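PDB 4ETM: Low molecular weight protein-tyrosine-phosphatase YfkJ from Bacillus subtilis, which removes phosphate from phosphotyrosine-containing proteins by hydrolysis and takes part in resistance to ethanol stress. Local coordinates for residues A[57-62]-A[89-94]; A[65-70]-A[85-90]; A[94-99]-A[115-120]; A[126-131]-A[161-166]. All coordinates share one frame; numbering follows the deposited sequence.

Contact 1: A[57-62]-A[89-94]; sequences AGIGGW and RQVSEQ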
loop_
_atom_site.group_PDB
_atom_site.type_symbol
_atom_site.label_atom_id
_atom_site.label_comp_id
_atom_site.label_asym_id
_atom_site.label_seq_id
_atom_site.Cartn_x
_atom_site.Cartn_y
_atom_site.Cartn_z
ATOM N N ALA A 57 8.718 10.627 -8.613
ATOM C CA ALA A 57 9.778 9.739 -8.121
ATOM C C ALA A 57 9.183 8.361 -7.957
ATOM O O ALA A 57 7.960 8.205 -7.869
ATOM C CB ALA A 57 10.352 10.227 -6.783
ATOM N N GLY A 58 10.042 7.350 -7.880
ATOM C CA GLY A 58 9.559 5.988 -7.804
ATOM C C GLY A 58 9.931 5.282 -6.519
ATOM O O GLY A 58 10.933 5.598 -5.897
ATOM N N ILE A 59 9.116 4.307 -6.134
ATOM C CA ILE A 59 9.441 3.463 -5.005
ATOM C C ILE A 59 10.708 2.641 -5.253
ATOM O O ILE A 59 11.578 2.551 -4.369
ATOM C CB ILE A 59 8.284 2.515 -4.651
ATOM C CG1 ILE A 59 7.035 3.314 -4.259
ATOM C CG2 ILE A 59 8.714 1.631 -3.486
ATOM C CD1 ILE A 59 7.277 4.300 -3.126
ATOM N N GLY A 60 10.803 2.061 -6.453
ATOM C CA GLY A 60 11.896 1.164 -6.785
ATOM C C GLY A 60 13.007 1.886 -7.516
ATOM O O GLY A 60 12.839 3.029 -7.938
ATOM N N GLY A 61 14.134 1.208 -7.693
ATOM C CA GLY A 61 15.304 1.847 -8.273
ATOM C C GLY A 61 15.777 1.284 -9.599
ATOM O O GLY A 61 16.854 1.655 -10.073
ATOM N N TRP A 62 14.991 0.417 -10.225
ATOM C CA TRP A 62 15.438 -0.240 -11.454
ATOM C C TRP A 62 15.725 0.713 -12.607
ATOM O O TRP A 62 16.554 0.414 -13.446
ATOM C CB TRP A 62 14.399 -1.249 -11.941
ATOM C CG TRP A 62 13.881 -2.113 -10.892
ATOM C CD1 TRP A 62 14.449 -3.265 -10.414
ATOM C CD2 TRP A 62 12.678 -1.917 -10.155
ATOM N NE1 TRP A 62 13.656 -3.795 -9.428
ATOM C CE2 TRP A 62 12.564 -2.987 -9.247
ATOM C CE3 TRP A 62 11.674 -0.938 -10.180
ATOM C CZ2 TRP A 62 11.488 -3.109 -8.371
ATOM C CZ3 TRP A 62 10.620 -1.052 -9.299
ATOM C CH2 TRP A 62 10.527 -2.134 -8.413
ATOM N N ARG A 89 13.884 8.835 -10.891
ATOM C CA ARG A 89 14.627 8.869 -9.637
ATOM C C ARG A 89 13.848 8.120 -8.575
ATOM O O ARG A 89 12.640 7.909 -8.711
ATOM C CB ARG A 89 14.901 10.304 -9.185
ATOM C CG ARG A 89 13.756 10.980 -8.432
ATOM C CD ARG A 89 14.172 12.399 -8.028
ATOM N NE ARG A 89 13.098 13.184 -7.430
ATOM C CZ ARG A 89 12.792 13.160 -6.136
ATOM N NH1 ARG A 89 13.469 12.376 -5.294
ATOM N NH2 ARG A 89 11.804 13.912 -5.686
ATOM N N GLN A 90 14.539 7.702 -7.525
ATOM C CA GLN A 90 13.921 6.921 -6.476
ATOM C C GLN A 90 13.613 7.844 -5.307
ATOM O O GLN A 90 14.447 8.644 -4.910
ATOM C CB GLN A 90 14.859 5.803 -6.029
ATOM C CG GLN A 90 14.290 4.874 -4.964
ATOM C CD GLN A 90 15.145 3.639 -4.768
ATOM O OE1 GLN A 90 16.372 3.695 -4.869
ATOM N NE2 GLN A 90 14.509 2.520 -4.489
ATOM N N VAL A 91 12.412 7.724 -4.761
ATOM C CA VAL A 91 11.999 8.554 -3.641
ATOM C C VAL A 91 12.841 8.270 -2.392
ATOM O O VAL A 91 13.327 7.163 -2.188
ATOM C CB VAL A 91 10.514 8.329 -3.335
ATOM C CG1 VAL A 91 10.303 6.942 -2.739
ATOM C CG2 VAL A 91 9.978 9.427 -2.425
ATOM N N SER A 92 13.018 9.293 -1.568
ATOM C CA SER A 92 13.791 9.151 -0.345
ATOM C C SER A 92 13.027 9.770 0.812
ATOM O O SER A 92 12.019 10.461 0.608
ATOM C CB SER A 92 15.156 9.808 -0.496
ATOM O OG SER A 92 15.023 11.195 -0.710
ATOM N N GLU A 93 13.511 9.508 2.024
ATOM C CA GLU A 93 12.899 10.051 3.235
ATOM C C GLU A 93 12.770 11.565 3.192
ATOM O O GLU A 93 11.771 12.121 3.648
ATOM C CB GLU A 93 13.701 9.646 4.473
ATOM C CG GLU A 93 13.693 8.157 4.766
ATOM C CD GLU A 93 14.110 7.851 6.191
ATOM O OE1 GLU A 93 14.178 6.655 6.552
ATOM O OE2 GLU A 93 14.364 8.809 6.950
ATOM N N GLN A 94 13.781 12.236 2.650
ATOM C CA GLN A 94 13.776 13.698 2.616
ATOM C C GLN A 94 12.644 14.268 1.753
ATOM O O GLN A 94 12.161 15.370 2.005
ATOM C CB GLN A 94 15.138 14.240 2.166
ATOM C CG GLN A 94 15.313 15.739 2.382
ATOM C CD GLN A 94 15.108 16.144 3.834
ATOM O OE1 GLN A 94 15.640 15.510 4.750
ATOM N NE2 GLN A 94 14.324 17.198 4.052
#
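Gly58 and Gln90 face each other in a single backbone bridge. Two hydrogen bonds close it. Gly58 N donates to Arg89 O over 2.8 Å, in the plane of that carbonyl. Val91 N donates back to Gly58 O, also at 2.8 Å and nearly straight at 167°. Gly58 O also receives a CA-H contact from Gln90.

The tight part lies around Ala57. Ala57 CB packs against Val91 CB at 3.9 Å. The same methyl sits over the centre of one face of the Arg89 guanidinium. The Arg89 chain runs extended from CG to NE. The charge is met beyond the contact: NH1 pairs with Asp95 and NH2 with Asp55. Ile59 and Val91 lie side by side and point the same way, with Ile59 CD1 4.0 Å from Val91 CG1.

Strand 52-58 is an outermost strand of the parallel sheet in this low molecular weight phosphatase fold. Its other side bonds to strand 19-25, which ends at the nucleophile Cys25. The loop 89-92 thus runs beside the end of strand 52-58 that lies near the catalytic site.

The looser side is that of exposed Gln90. Its CG is anti to the backbone N (chi1 -178°), and the chain extends along the turn after the strand. Gln90 NE2 donates to Ile59 O at 2.9 Å, almost straight at 177°. The oxygen lies in the Gln90 amide plane, while the donor is tilted from the Ile59 carbonyl plane. Gln90 OE1 lies 4.0 Å from Gly61 CA, on the partly exposed side.

Contact 2: A[65-70]-A[85-90]; sequences GNPPHE and GMLARQ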
loop_
_atom_site.group_PDB
_atom_site.type_symbol
_atom_site.label_atom_id
_atom_site.label_comp_id
_atom_site.label_asym_id
_atom_site.label_seq_id
_atom_site.Cartn_x
_atom_site.Cartn_y
_atom_site.Cartn_z
ATOM N N GLY A 65 17.455 7.341 -13.629
ATOM C CA GLY A 65 18.187 8.035 -14.673
ATOM C C GLY A 65 17.618 7.884 -16.075
ATOM O O GLY A 65 18.105 8.528 -17.010
ATOM N N ASN A 66 16.605 7.038 -16.231
ATOM C CA ASN A 66 15.978 6.829 -17.534
ATOM C C ASN A 66 14.794 7.760 -17.799
ATOM O O ASN A 66 14.102 8.172 -16.869
ATOM C CB ASN A 66 15.557 5.368 -17.681
ATOM C CG ASN A 66 16.737 4.410 -17.534
ATOM O OD1 ASN A 66 17.899 4.815 -17.627
ATOM N ND2 ASN A 66 16.442 3.140 -17.301
ATOM N N PRO A 67 14.568 8.108 -19.076
ATOM C CA PRO A 67 13.412 8.918 -19.474
ATOM C C PRO A 67 12.143 8.093 -19.335
ATOM O O PRO A 67 12.242 6.897 -19.097
ATOM C CB PRO A 67 13.693 9.213 -20.948
ATOM C CG PRO A 67 14.580 8.111 -21.393
ATOM C CD PRO A 67 15.466 7.851 -20.216
ATOM N N PRO A 68 10.969 8.719 -19.474
ATOM C CA PRO A 68 9.769 7.904 -19.280
ATOM C C PRO A 68 9.664 6.773 -20.303
ATOM O O PRO A 68 10.287 6.816 -21.356
ATOM C CB PRO A 68 8.624 8.907 -19.469
ATOM C CG PRO A 68 9.247 10.258 -19.200
ATOM C CD PRO A 68 10.654 10.142 -19.699
ATOM N N HIS A 69 8.884 5.758 -19.949
ATOM C CA HIS A 69 8.583 4.648 -20.829
ATOM C C HIS A 69 8.085 5.180 -22.175
ATOM O O HIS A 69 7.470 6.243 -22.227
ATOM C CB HIS A 69 7.499 3.809 -20.172
ATOM C CG HIS A 69 7.281 2.489 -20.831
ATOM N ND1 HIS A 69 6.585 2.348 -22.012
ATOM C CD2 HIS A 69 7.665 1.244 -20.468
ATOM C CE1 HIS A 69 6.551 1.072 -22.347
ATOM N NE2 HIS A 69 7.199 0.381 -21.427
ATOM N N GLU A 70 8.357 4.451 -23.254
ATOM C CA GLU A 70 7.909 4.858 -24.583
ATOM C C GLU A 70 6.402 5.080 -24.688
ATOM O O GLU A 70 5.957 5.948 -25.448
ATOM C CB GLU A 70 8.370 3.849 -25.642
ATOM N N GLY A 85 13.799 16.712 -20.099
ATOM C CA GLY A 85 14.576 16.670 -18.874
ATOM C C GLY A 85 14.022 15.790 -17.767
ATOM O O GLY A 85 14.608 15.715 -16.685
ATOM N N MET A 86 12.897 15.130 -18.021
ATOM C CA MET A 86 12.313 14.242 -17.017
ATOM C C MET A 86 13.028 12.889 -17.022
ATOM O O MET A 86 13.044 12.190 -18.042
ATOM C CB MET A 86 10.794 14.111 -17.209
ATOM C CG MET A 86 10.069 15.461 -17.030
ATOM S SD MET A 86 8.293 15.486 -17.367
ATOM C CE MET A 86 7.797 14.026 -16.468
ATOM N N LEU A 87 13.639 12.538 -15.889
ATOM C CA LEU A 87 14.467 11.333 -15.795
ATOM C C LEU A 87 14.246 10.637 -14.473
ATOM O O LEU A 87 14.472 11.244 -13.442
ATOM C CB LEU A 87 15.944 11.704 -15.840
ATOM C CG LEU A 87 16.549 12.291 -17.101
ATOM C CD1 LEU A 87 17.992 12.648 -16.811
ATOM C CD2 LEU A 87 16.450 11.274 -18.222
ATOM N N ALA A 88 13.922 9.353 -14.487
ATOM C CA ALA A 88 13.543 8.632 -13.274
ATOM C C ALA A 88 14.484 8.786 -12.074
ATOM O O ALA A 88 15.711 8.829 -12.224
ATOM C CB ALA A 88 13.345 7.150 -13.580
ATOM N N ARG A 89 13.884 8.835 -10.891
ATOM C CA ARG A 89 14.627 8.869 -9.637
ATOM C C ARG A 89 13.848 8.120 -8.575
ATOM O O ARG A 89 12.640 7.909 -8.711
ATOM C CB ARG A 89 14.901 10.304 -9.185
ATOM C CG ARG A 89 13.756 10.980 -8.432
ATOM C CD ARG A 89 14.172 12.399 -8.028
ATOM N NE ARG A 89 13.098 13.184 -7.430
ATOM C CZ ARG A 89 12.792 13.160 -6.136
ATOM N NH1 ARG A 89 13.469 12.376 -5.294
ATOM N NH2 ARG A 89 11.804 13.912 -5.686
ATOM N N GLN A 90 14.539 7.702 -7.525
ATOM C CA GLN A 90 13.921 6.921 -6.476
ATOM C C GLN A 90 13.613 7.844 -5.307
ATOM O O GLN A 90 14.447 8.644 -4.910
ATOM C CB GLN A 90 14.859 5.803 -6.029
ATOM C CG GLN A 90 14.290 4.874 -4.964
ATOM C CD GLN A 90 15.145 3.639 -4.768
ATOM O OE1 GLN A 90 16.372 3.695 -4.869
ATOM N NE2 GLN A 90 14.509 2.520 -4.489
#
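Two loops of the phosphatase domain meet here, one on each side of helix 70-78 in the chain. They pair through Gly65, Asn66 and Ala88, although neither forms a regular strand. Gly65 N donates to Ala88 O over 2.7 Å. Ala88 N returns a bond of 2.7 Å to Asn66 O, nearly straight at 173°. Asn66 O is touched further by Leu87 CA and by Ala88 CB, which lies 3.5 Å away.

Beyond this pair the prolines have no N-H to give, and the contact goes on through carbon. Pro67 CA-H points at Met86 O, with 161° at the hydrogen. Pro68 CD approaches Met86 O to 3.6 Å. Leu87 lies on the exposed side. Leu87 CG is anti to the carbonyl carbon (chi1 -67°), which puts it 4.1 Å from Gly65 O. Leu87 CD2 reaches Gly65 O at 3.4 Å and Pro67 CD at 4.1 Å, the two side chains crossing at a slant.

The inner side rests on helix 31-45, where Pro68 and Met86 both touch Pro33. Met86 also packs on Glu36 and Arg40 of that helix. Just past Pro68, His69 ND1 caps Gly71 N at the start of helix 70-78.

Contact 3: A[94-99]-A[115-120]; sequences QDLDDF and SMAGFK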
loop_
_atom_site.group_PDB
_atom_site.type_symbol
_atom_site.label_atom_id
_atom_site.label_comp_id
_atom_site.label_asym_id
_atom_site.label_seq_id
_atom_site.Cartn_x
_atom_site.Cartn_y
_atom_site.Cartn_z
ATOM N N GLN A 94 13.781 12.236 2.650
ATOM C CA GLN A 94 13.776 13.698 2.616
ATOM C C GLN A 94 12.644 14.268 1.753
ATOM O O GLN A 94 12.161 15.370 2.005
ATOM C CB GLN A 94 15.138 14.240 2.166
ATOM C CG GLN A 94 15.313 15.739 2.382
ATOM C CD GLN A 94 15.108 16.144 3.834
ATOM O OE1 GLN A 94 15.640 15.510 4.750
ATOM N NE2 GLN A 94 14.324 17.198 4.052
ATOM N N ASP A 95 12.219 13.513 0.746
ATOM C CA ASP A 95 11.094 13.917 -0.082
ATOM C C ASP A 95 9.815 14.084 0.744
ATOM O O ASP A 95 8.976 14.924 0.431
ATOM C CB ASP A 95 10.840 12.892 -1.192
ATOM C CG ASP A 95 11.879 12.943 -2.300
ATOM O OD1 ASP A 95 12.176 14.046 -2.806
ATOM O OD2 ASP A 95 12.380 11.865 -2.681
ATOM N N LEU A 96 9.667 13.270 1.786
ATOM C CA LEU A 96 8.478 13.335 2.629
ATOM C C LEU A 96 8.338 14.723 3.257
ATOM O O LEU A 96 7.253 15.291 3.277
ATOM C CB LEU A 96 8.527 12.264 3.725
ATOM C CG LEU A 96 8.671 10.815 3.260
ATOM C CD1 LEU A 96 8.893 9.903 4.452
ATOM C CD2 LEU A 96 7.459 10.379 2.482
ATOM N N ASP A 97 9.440 15.272 3.738
ATOM C CA ASP A 97 9.395 16.560 4.417
ATOM C C ASP A 97 9.399 17.722 3.422
ATOM O O ASP A 97 8.943 18.815 3.740
ATOM C CB ASP A 97 10.572 16.695 5.383
ATOM C CG ASP A 97 10.471 15.747 6.574
ATOM O OD1 ASP A 97 9.340 15.346 6.939
ATOM O OD2 ASP A 97 11.526 15.411 7.156
ATOM N N ASP A 98 9.913 17.476 2.220
ATOM C CA ASP A 98 10.119 18.541 1.235
ATOM C C ASP A 98 8.846 18.962 0.515
ATOM O O ASP A 98 8.647 20.137 0.226
ATOM C CB ASP A 98 11.163 18.119 0.198
ATOM C CG ASP A 98 12.587 18.302 0.687
ATOM O OD1 ASP A 98 12.789 18.439 1.911
ATOM O OD2 ASP A 98 13.505 18.300 -0.158
ATOM N N PHE A 99 7.990 17.995 0.206
ATOM C CA PHE A 99 6.833 18.258 -0.628
ATOM C C PHE A 99 5.554 18.431 0.165
ATOM O O PHE A 99 5.297 17.681 1.080
ATOM C CB PHE A 99 6.663 17.133 -1.646
ATOM C CG PHE A 99 7.677 17.164 -2.759
ATOM C CD1 PHE A 99 7.432 17.889 -3.919
ATOM C CD2 PHE A 99 8.864 16.462 -2.658
ATOM C CE1 PHE A 99 8.358 17.921 -4.953
ATOM C CE2 PHE A 99 9.796 16.492 -3.698
ATOM C CZ PHE A 99 9.537 17.236 -4.842
ATOM N N SER A 115 6.346 2.493 4.921
ATOM C CA SER A 115 7.512 1.749 5.373
ATOM C C SER A 115 8.763 2.640 5.412
ATOM O O SER A 115 9.698 2.390 6.174
ATOM C CB SER A 115 7.746 0.555 4.430
ATOM O OG SER A 115 8.810 -0.282 4.864
ATOM N N MET A 116 8.768 3.683 4.593
ATOM C CA MET A 116 9.934 4.555 4.456
ATOM C C MET A 116 9.926 5.688 5.477
ATOM O O MET A 116 10.962 6.250 5.797
ATOM C CB MET A 116 9.950 5.143 3.043
ATOM C CG MET A 116 11.019 6.179 2.778
ATOM S SD MET A 116 10.826 6.756 1.091
ATOM C CE MET A 116 10.404 5.199 0.319
ATOM N N ALA A 117 8.749 6.007 5.991
ATOM C CA ALA A 117 8.528 7.253 6.720
ATOM C C ALA A 117 9.068 7.297 8.150
ATOM O O ALA A 117 9.330 8.381 8.675
ATOM C CB ALA A 117 7.053 7.576 6.719
ATOM N N GLY A 118 9.224 6.139 8.784
ATOM C CA GLY A 118 9.665 6.111 10.169
ATOM C C GLY A 118 8.727 6.904 11.057
ATOM O O GLY A 118 7.522 6.635 11.081
ATOM N N PHE A 119 9.261 7.908 11.754
ATOM C CA PHE A 119 8.459 8.717 12.667
ATOM C C PHE A 119 7.876 9.955 11.988
ATOM O O PHE A 119 7.130 10.711 12.602
ATOM C CB PHE A 119 9.282 9.132 13.888
ATOM C CG PHE A 119 9.835 7.974 14.669
ATOM C CD1 PHE A 119 9.058 7.320 15.603
ATOM C CD2 PHE A 119 11.130 7.531 14.454
ATOM C CE1 PHE A 119 9.560 6.250 16.318
ATOM C CE2 PHE A 119 11.643 6.459 15.173
ATOM C CZ PHE A 119 10.853 5.817 16.099
ATOM N N LYS A 120 8.228 10.157 10.722
ATOM C CA LYS A 120 7.777 11.331 9.984
ATOM C C LYS A 120 6.274 11.315 9.728
ATOM O O LYS A 120 5.659 10.250 9.586
ATOM C CB LYS A 120 8.518 11.448 8.656
ATOM C CG LYS A 120 10.004 11.682 8.789
ATOM C CD LYS A 120 10.680 11.627 7.423
ATOM C CE LYS A 120 12.196 11.698 7.545
ATOM N NZ LYS A 120 12.662 13.001 8.097
#
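Leu96 points from helix 93-98 toward Ala117, at the end of helix 107-117. Here one side of the short helix 93-98 meets the C-terminal end of helix 107-117 and the turn after it, in the phosphatase domain but away from the catalytic residues. Helix 107-117 stops at Gly118, which has positive phi, and a type II' beta turn from Ala117 to Lys120 follows. Lys120 N closes that turn on Ala117 O. The turn brings Lys120 back to face helix 93-98, its CB directed at the other segment.

Leu96 makes the apolar half of the contact with one branch. Leu96 CD1 meets Ala117 CA at 3.5 Å and Ala117 CB at 3.7 Å. Leu96 CD1 also touches Lys120 CD at 3.9 Å, so the aliphatic part of the lysine lies against the leucine.

Asp97, the next residue, makes the polar half on the solvent side. Its side chain and that of Lys120 cross at about a right angle. The lysine chain is extended through CE and bends only at its end, where chi4 of -65° places NZ by the carboxylate. Lys120 also packs on Glu93, so its ammonium group probably sits in a locally acidic setting.

Met116, on the same helix end, packs on Glu93 as well. Within helix 93-98, Gln94 NE2 donates to Asp98 OD1 at 2.9 Å, a link one turn long on the outer surface.

The salt bridge joins Lys120 NZ to Asp97 OD2 over 2.8 Å, with NZ on the syn side of that oxygen and 30° out of the carboxylate plane.

Contact 4: A[126-131]-A[161-166]; sequences KRLLDY and EQLLAS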
loop_
_atom_site.group_PDB
_atom_site.type_symbol
_atom_site.label_atom_id
_atom_site.label_comp_id
_atom_site.label_asym_id
_atom_site.label_seq_id
_atom_site.Cartn_x
_atom_site.Cartn_y
_atom_site.Cartn_z
ATOM N N LYS A 126 -1.516 10.750 -0.235
ATOM C CA LYS A 126 -2.806 10.250 -0.699
ATOM C C LYS A 126 -2.679 9.661 -2.107
ATOM O O LYS A 126 -1.697 9.945 -2.813
ATOM C CB LYS A 126 -3.850 11.369 -0.690
ATOM C CG LYS A 126 -4.172 11.922 0.699
ATOM C CD LYS A 126 -5.367 12.858 0.650
ATOM C CE LYS A 126 -5.859 13.235 2.044
ATOM N NZ LYS A 126 -4.837 13.981 2.837
ATOM N N ARG A 127 -3.635 8.818 -2.508
ATOM C CA ARG A 127 -3.683 8.330 -3.889
ATOM C C ARG A 127 -4.280 9.388 -4.820
ATOM O O ARG A 127 -5.159 10.154 -4.414
ATOM C CB ARG A 127 -4.500 7.035 -4.007
ATOM C CG ARG A 127 -3.813 5.811 -3.433
ATOM C CD ARG A 127 -4.676 4.565 -3.610
ATOM N NE ARG A 127 -5.968 4.693 -2.940
ATOM C CZ ARG A 127 -6.811 3.680 -2.780
ATOM N NH1 ARG A 127 -6.492 2.479 -3.249
ATOM N NH2 ARG A 127 -7.969 3.861 -2.149
ATOM N N LEU A 128 -3.804 9.422 -6.062
ATOM C CA LEU A 128 -4.352 10.340 -7.071
ATOM C C LEU A 128 -5.866 10.220 -7.165
ATOM O O LEU A 128 -6.576 11.229 -7.140
ATOM C CB LEU A 128 -3.734 10.076 -8.441
ATOM C CG LEU A 128 -4.211 11.002 -9.559
ATOM C CD1 LEU A 128 -3.847 12.461 -9.259
ATOM C CD2 LEU A 128 -3.631 10.523 -10.883
ATOM N N LEU A 129 -6.374 8.993 -7.269
ATOM C CA LEU A 129 -7.814 8.817 -7.453
ATOM C C LEU A 129 -8.653 9.008 -6.174
ATOM O O LEU A 129 -9.885 8.945 -6.227
ATOM C CB LEU A 129 -8.132 7.485 -8.132
ATOM C CG LEU A 129 -7.490 7.322 -9.509
ATOM C CD1 LEU A 129 -7.844 5.953 -10.080
ATOM C CD2 LEU A 129 -7.962 8.446 -10.427
ATOM N N ASP A 130 -7.991 9.252 -5.039
ATOM C CA ASP A 130 -8.676 9.666 -3.811
ATOM C C ASP A 130 -9.338 11.035 -4.054
ATOM O O ASP A 130 -10.356 11.376 -3.436
ATOM C CB ASP A 130 -7.706 9.740 -2.604
ATOM C CG ASP A 130 -7.215 8.359 -2.127
ATOM O OD1 ASP A 130 -7.766 7.322 -2.555
ATOM O OD2 ASP A 130 -6.273 8.313 -1.297
ATOM N N TYR A 131 -8.769 11.816 -4.973
ATOM C CA TYR A 131 -9.308 13.140 -5.282
ATOM C C TYR A 131 -10.475 13.127 -6.267
ATOM O O TYR A 131 -11.185 14.122 -6.410
ATOM C CB TYR A 131 -8.212 14.059 -5.802
ATOM C CG TYR A 131 -7.178 14.372 -4.753
ATOM C CD1 TYR A 131 -7.316 15.485 -3.928
ATOM C CD2 TYR A 131 -6.093 13.535 -4.555
ATOM C CE1 TYR A 131 -6.375 15.773 -2.960
ATOM C CE2 TYR A 131 -5.156 13.812 -3.598
ATOM C CZ TYR A 131 -5.298 14.927 -2.800
ATOM O OH TYR A 131 -4.354 15.191 -1.836
ATOM N N GLU A 161 -6.910 16.728 -12.793
ATOM C CA GLU A 161 -7.908 17.789 -12.815
ATOM C C GLU A 161 -8.513 18.015 -11.435
ATOM O O GLU A 161 -8.579 19.151 -10.957
ATOM C CB GLU A 161 -9.006 17.476 -13.840
ATOM C CG GLU A 161 -8.555 17.669 -15.272
ATOM C CD GLU A 161 -9.539 17.123 -16.284
ATOM O OE1 GLU A 161 -10.713 16.893 -15.915
ATOM O OE2 GLU A 161 -9.132 16.925 -17.451
ATOM N N GLN A 162 -8.962 16.936 -10.802
ATOM C CA GLN A 162 -9.583 17.023 -9.484
ATOM C C GLN A 162 -8.565 17.433 -8.432
ATOM O O GLN A 162 -8.865 18.236 -7.552
ATOM C CB GLN A 162 -10.202 15.680 -9.092
ATOM C CG GLN A 162 -11.328 15.259 -9.998
ATOM C CD GLN A 162 -12.423 16.284 -10.021
ATOM O OE1 GLN A 162 -12.668 16.957 -9.021
ATOM N NE2 GLN A 162 -13.081 16.426 -11.165
ATOM N N LEU A 163 -7.367 16.859 -8.519
ATOM C CA LEU A 163 -6.289 17.201 -7.593
ATOM C C LEU A 163 -5.998 18.693 -7.629
ATOM O O LEU A 163 -5.987 19.347 -6.588
ATOM C CB LEU A 163 -5.005 16.432 -7.932
ATOM C CG LEU A 163 -3.780 16.884 -7.116
ATOM C CD1 LEU A 163 -3.977 16.692 -5.615
ATOM C CD2 LEU A 163 -2.533 16.146 -7.593
ATOM N N LEU A 164 -5.778 19.231 -8.827
ATOM C CA LEU A 164 -5.531 20.667 -8.982
ATOM C C LEU A 164 -6.665 21.523 -8.397
ATOM O O LEU A 164 -6.402 22.535 -7.748
ATOM C CB LEU A 164 -5.265 21.029 -10.447
ATOM C CG LEU A 164 -5.022 22.511 -10.769
ATOM C CD1 LEU A 164 -3.928 23.111 -9.886
ATOM C CD2 LEU A 164 -4.662 22.672 -12.244
ATOM N N ALA A 165 -7.912 21.107 -8.603
ATOM C CA ALA A 165 -9.060 21.842 -8.062
ATOM C C ALA A 165 -9.077 21.826 -6.533
ATOM O O ALA A 165 -9.410 22.829 -5.894
ATOM C CB ALA A 165 -10.372 21.283 -8.618
ATOM N N SER A 166 -8.709 20.680 -5.962
ATOM C CA SER A 166 -8.652 20.487 -4.516
ATOM C C SER A 166 -7.568 21.384 -3.923
ATOM O O SER A 166 -7.765 22.017 -2.885
ATOM C CB SER A 166 -8.373 19.012 -4.192
ATOM O OG SER A 166 -8.147 18.819 -2.807
#
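Tyr131 CG is anti to the carbonyl carbon (chi1 -66°), while Leu163 CG is anti to its backbone N (chi1 172°). The two side chains cross at a slant between a short 3-10 turn and a helix. Leu163 CD1 then sits over the centre of the tyrosine ring. Leu163 CD1 is 3.6 Å from the Tyr131 ring centroid and only 10° off the ring normal, a CH-pi contact with the flat face.

Ser166, one turn further along the helix, comes to the ring edge instead. Ser166 OG lies in the ring plane, 3.5 Å from Tyr131 CE1. Gln162 meets the backbone of the tyrosine, with Gln162 CB 3.3 Å from Tyr131 O, and its chain bends away beyond CG. On the buried side Leu128 CD1 reaches Leu163 CD2 at 4.3 Å. No hydrogen bond crosses the contact.

The contact packs helix 149-170 on the turn that follows strand 125-127, an outermost strand of the parallel sheet in the low molecular weight phosphatase fold. Leu128, Tyr131 and Leu163 all touch Ile103 of strand 101-104, and Leu163 also reaches Phe39 of helix 31-45.

Contacts 1 and 2 follow one loop, sharing Arg89 and Gln90, with centres 12 Å apart. Contact 1 comes closest to the nucleophile: the side chain of Cys25 is about 5 Å from Gly58. In contact 2, the Ala88 side chain is about 8 Å from that of Cys25. A potassium ion is bound about 4 Å from the Arg89 side chain. Contact 3 joins contact 1 through helix 93-98. Arg89 NH1 meets Asp95 OD2 at 2.9 Å, and Val91 CG1 touches Met116 CE at 3.5 Å. Contact 4 lies across the chain's centre from contacts 1 and 2, its centre 21 Å from that of contact 1. The Leu128 side chain there is about 8 Å from that of the catalytic Arg31.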